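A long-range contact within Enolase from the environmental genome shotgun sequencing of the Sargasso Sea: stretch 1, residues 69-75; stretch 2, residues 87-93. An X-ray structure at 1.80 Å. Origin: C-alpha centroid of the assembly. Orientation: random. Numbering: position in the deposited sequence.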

# COMPACT_ATOMS: atom_id res chain seq x y z
N GLU A 69 -9.10 4.61 13.82
CA GLU A 69 -7.95 4.55 14.73
C GLU A 69 -7.07 5.78 14.67
O GLU A 69 -6.54 6.27 15.70
CB GLU A 69 -7.11 3.30 14.50
CG GLU A 69 -7.77 1.99 14.95
CD GLU A 69 -8.18 1.98 16.43
OE1 GLU A 69 -7.41 2.47 17.28
OE2 GLU A 69 -9.29 1.47 16.74
N LEU A 70 -6.91 6.31 13.45
CA LEU A 70 -6.17 7.55 13.26
C LEU A 70 -6.90 8.69 13.95
O LEU A 70 -6.29 9.52 14.62
CB LEU A 70 -5.96 7.83 11.79
CG LEU A 70 -4.99 6.85 11.11
CD1 LEU A 70 -4.91 7.11 9.59
CD2 LEU A 70 -3.60 6.89 11.70
N PHE A 71 -8.22 8.71 13.83
CA PHE A 71 -9.00 9.75 14.44
C PHE A 71 -8.79 9.78 15.95
O PHE A 71 -8.57 10.85 16.51
CB PHE A 71 -10.47 9.58 14.10
CG PHE A 71 -11.38 10.46 14.91
CD1 PHE A 71 -11.58 11.78 14.54
CD2 PHE A 71 -12.04 9.96 16.02
CE1 PHE A 71 -12.41 12.60 15.26
CE2 PHE A 71 -12.87 10.79 16.76
CZ PHE A 71 -13.04 12.09 16.38
N ARG A 72 -8.86 8.62 16.59
CA ARG A 72 -8.69 8.51 18.04
C ARG A 72 -7.33 9.07 18.44
O ARG A 72 -7.22 9.82 19.42
CB ARG A 72 -8.81 7.07 18.49
CG ARG A 72 -10.23 6.52 18.51
CD ARG A 72 -10.25 5.13 19.15
NE ARG A 72 -11.55 4.48 18.98
CZ ARG A 72 -11.74 3.16 19.01
NH1 ARG A 72 -10.73 2.32 19.17
NH2 ARG A 72 -12.97 2.67 18.86
N GLU A 73 -6.31 8.71 17.68
CA GLU A 73 -4.95 9.16 17.99
C GLU A 73 -4.80 10.68 17.87
O GLU A 73 -4.13 11.31 18.67
CB GLU A 73 -3.94 8.42 17.11
CG GLU A 73 -2.48 8.80 17.36
CD GLU A 73 -1.96 8.40 18.75
OE1 GLU A 73 -2.62 7.62 19.48
OE2 GLU A 73 -0.86 8.86 19.11
N ILE A 74 -5.42 11.27 16.87
CA ILE A 74 -5.25 12.70 16.63
C ILE A 74 -6.27 13.59 17.36
O ILE A 74 -6.07 14.80 17.40
CB ILE A 74 -5.27 13.02 15.13
CG1 ILE A 74 -6.68 12.78 14.57
CG2 ILE A 74 -4.20 12.19 14.41
CD1 ILE A 74 -7.00 13.54 13.30
N SER A 75 -7.33 13.00 17.92
CA SER A 75 -8.47 13.79 18.44
C SER A 75 -8.17 14.61 19.70
O SER A 75 -8.91 15.55 20.03
CB SER A 75 -9.69 12.90 18.68
OG SER A 75 -9.43 11.93 19.67
N ASN A 87 2.36 15.95 9.54
CA ASN A 87 3.57 15.57 10.26
C ASN A 87 3.40 14.36 11.18
O ASN A 87 4.29 13.50 11.27
CB ASN A 87 4.15 16.78 11.03
CG ASN A 87 4.68 17.84 10.10
OD1 ASN A 87 5.01 17.55 8.93
ND2 ASN A 87 4.81 19.07 10.59
N LYS A 88 2.25 14.29 11.85
CA LYS A 88 1.96 13.17 12.73
C LYS A 88 1.81 11.88 11.93
O LYS A 88 2.31 10.84 12.33
CB LYS A 88 0.68 13.45 13.50
CG LYS A 88 0.15 12.27 14.33
CD LYS A 88 0.97 12.07 15.60
CE LYS A 88 0.29 11.04 16.50
NZ LYS A 88 0.81 11.11 17.90
N ILE A 89 1.07 11.96 10.82
CA ILE A 89 0.96 10.81 9.90
C ILE A 89 2.35 10.32 9.46
O ILE A 89 2.62 9.12 9.50
CB ILE A 89 0.06 11.13 8.65
CG1 ILE A 89 -1.41 11.26 9.06
CG2 ILE A 89 0.19 10.02 7.54
CD1 ILE A 89 -1.96 10.04 9.87
N SER A 90 3.20 11.25 9.02
CA SER A 90 4.54 10.90 8.60
C SER A 90 5.27 10.15 9.71
O SER A 90 5.90 9.12 9.45
CB SER A 90 5.33 12.14 8.19
OG SER A 90 4.68 12.84 7.13
N LEU A 91 5.17 10.64 10.95
CA LEU A 91 5.84 10.02 12.10
C LEU A 91 5.33 8.60 12.39
O LEU A 91 6.11 7.65 12.47
CB LEU A 91 5.72 10.90 13.36
CG LEU A 91 6.09 10.24 14.70
CD1 LEU A 91 7.60 10.03 14.85
CD2 LEU A 91 5.52 11.04 15.91
N LEU A 92 4.01 8.45 12.52
CA LEU A 92 3.45 7.16 12.88
C LEU A 92 3.52 6.10 11.77
O LEU A 92 3.68 4.90 12.07
CB LEU A 92 2.05 7.33 13.47
CG LEU A 92 0.85 7.72 12.62
CD1 LEU A 92 0.26 6.45 12.01
CD2 LEU A 92 -0.17 8.34 13.57
N SER A 93 3.45 6.53 10.51
CA SER A 93 3.49 5.55 9.41
C SER A 93 4.89 4.99 9.16
O SER A 93 5.02 3.87 8.66
CB SER A 93 2.92 6.13 8.12
OG SER A 93 3.66 7.23 7.66

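Two helical segments of the enolase chain, one within stretch 1 and one running through 87-93, meet through side chains alone. Their axes come no closer than 11.8 Å and their N-to-C directions differ by 115°, so the helices cross obliquely and the gap is bridged by a few long or branched residues. The contact is small, 234 Å² summed over both sides, and three residues, Lys88, Leu70 and Glu73, cover most of it.

Lys88 contributes the largest share, 53 Å². Its CA-to-CB bond points toward the first helix, and after a bend at chi2 (p, 75°) the rest of the chain runs extended, with chi3 and chi4 both t. This carries the ammonium group to Glu73, where Lys88 NZ donates a hydrogen bond to Glu73 OE2 at 3.1 Å within a salt bridge. The CA-to-CB bond of Glu73 also points toward its partner; chi1 is t and chi2 is p, and the carboxylate is thereby brought to the lysine. Both residues are partly exposed, a setting that suits charged ends, while their methylene groups can still pack against apolar neighbours. Thus Lys88 CG lies 4.4 Å from Ile74 CG2, a loose contact beside the buried isoleucine, and Glu73 CG lies 4.5 Å from Leu92 CD2.

Leu70 covers nearly as much, 50 Å², and anchors the apolar part of the contact. Its CA-to-CB bond points sideways, but the m,t rotamer brings the end of the side chain nearer the second helix. Leu70 CD2 lies 4.0 Å from Ile89 CD1 and 3.9 Å from Leu92 CD1, and Leu70 CD1 is also close to Ile89 CD1, at 4.2 Å. The CA-to-CB bond of Ile89 likewise points sideways, and with chi1 and chi2 both m its CD1 comes nearer; the CA-to-CB bond of Leu92, p at both chi angles, points toward the first helix. These two residues are three apart, close to one helical turn, which places their side chains on neighbouring parts of the helix surface where one leucine can reach both. Leu70 is buried, as befits a side chain with no polar group to satisfy.

Backbone spacing is consistent with this reliance on side chains: the CA atoms of Leu70 and Ile89 are 8.5 Å apart, and those of Ile74 and Lys88 8.2 Å. Each helix is braced by its own hydrogen bonds, such as Ile74 N to Leu70 O at 3.0 Å and Leu92 N to Lys88 O at 2.9 Å. The resulting contact combines one charged link with a compact cluster of methyl groups.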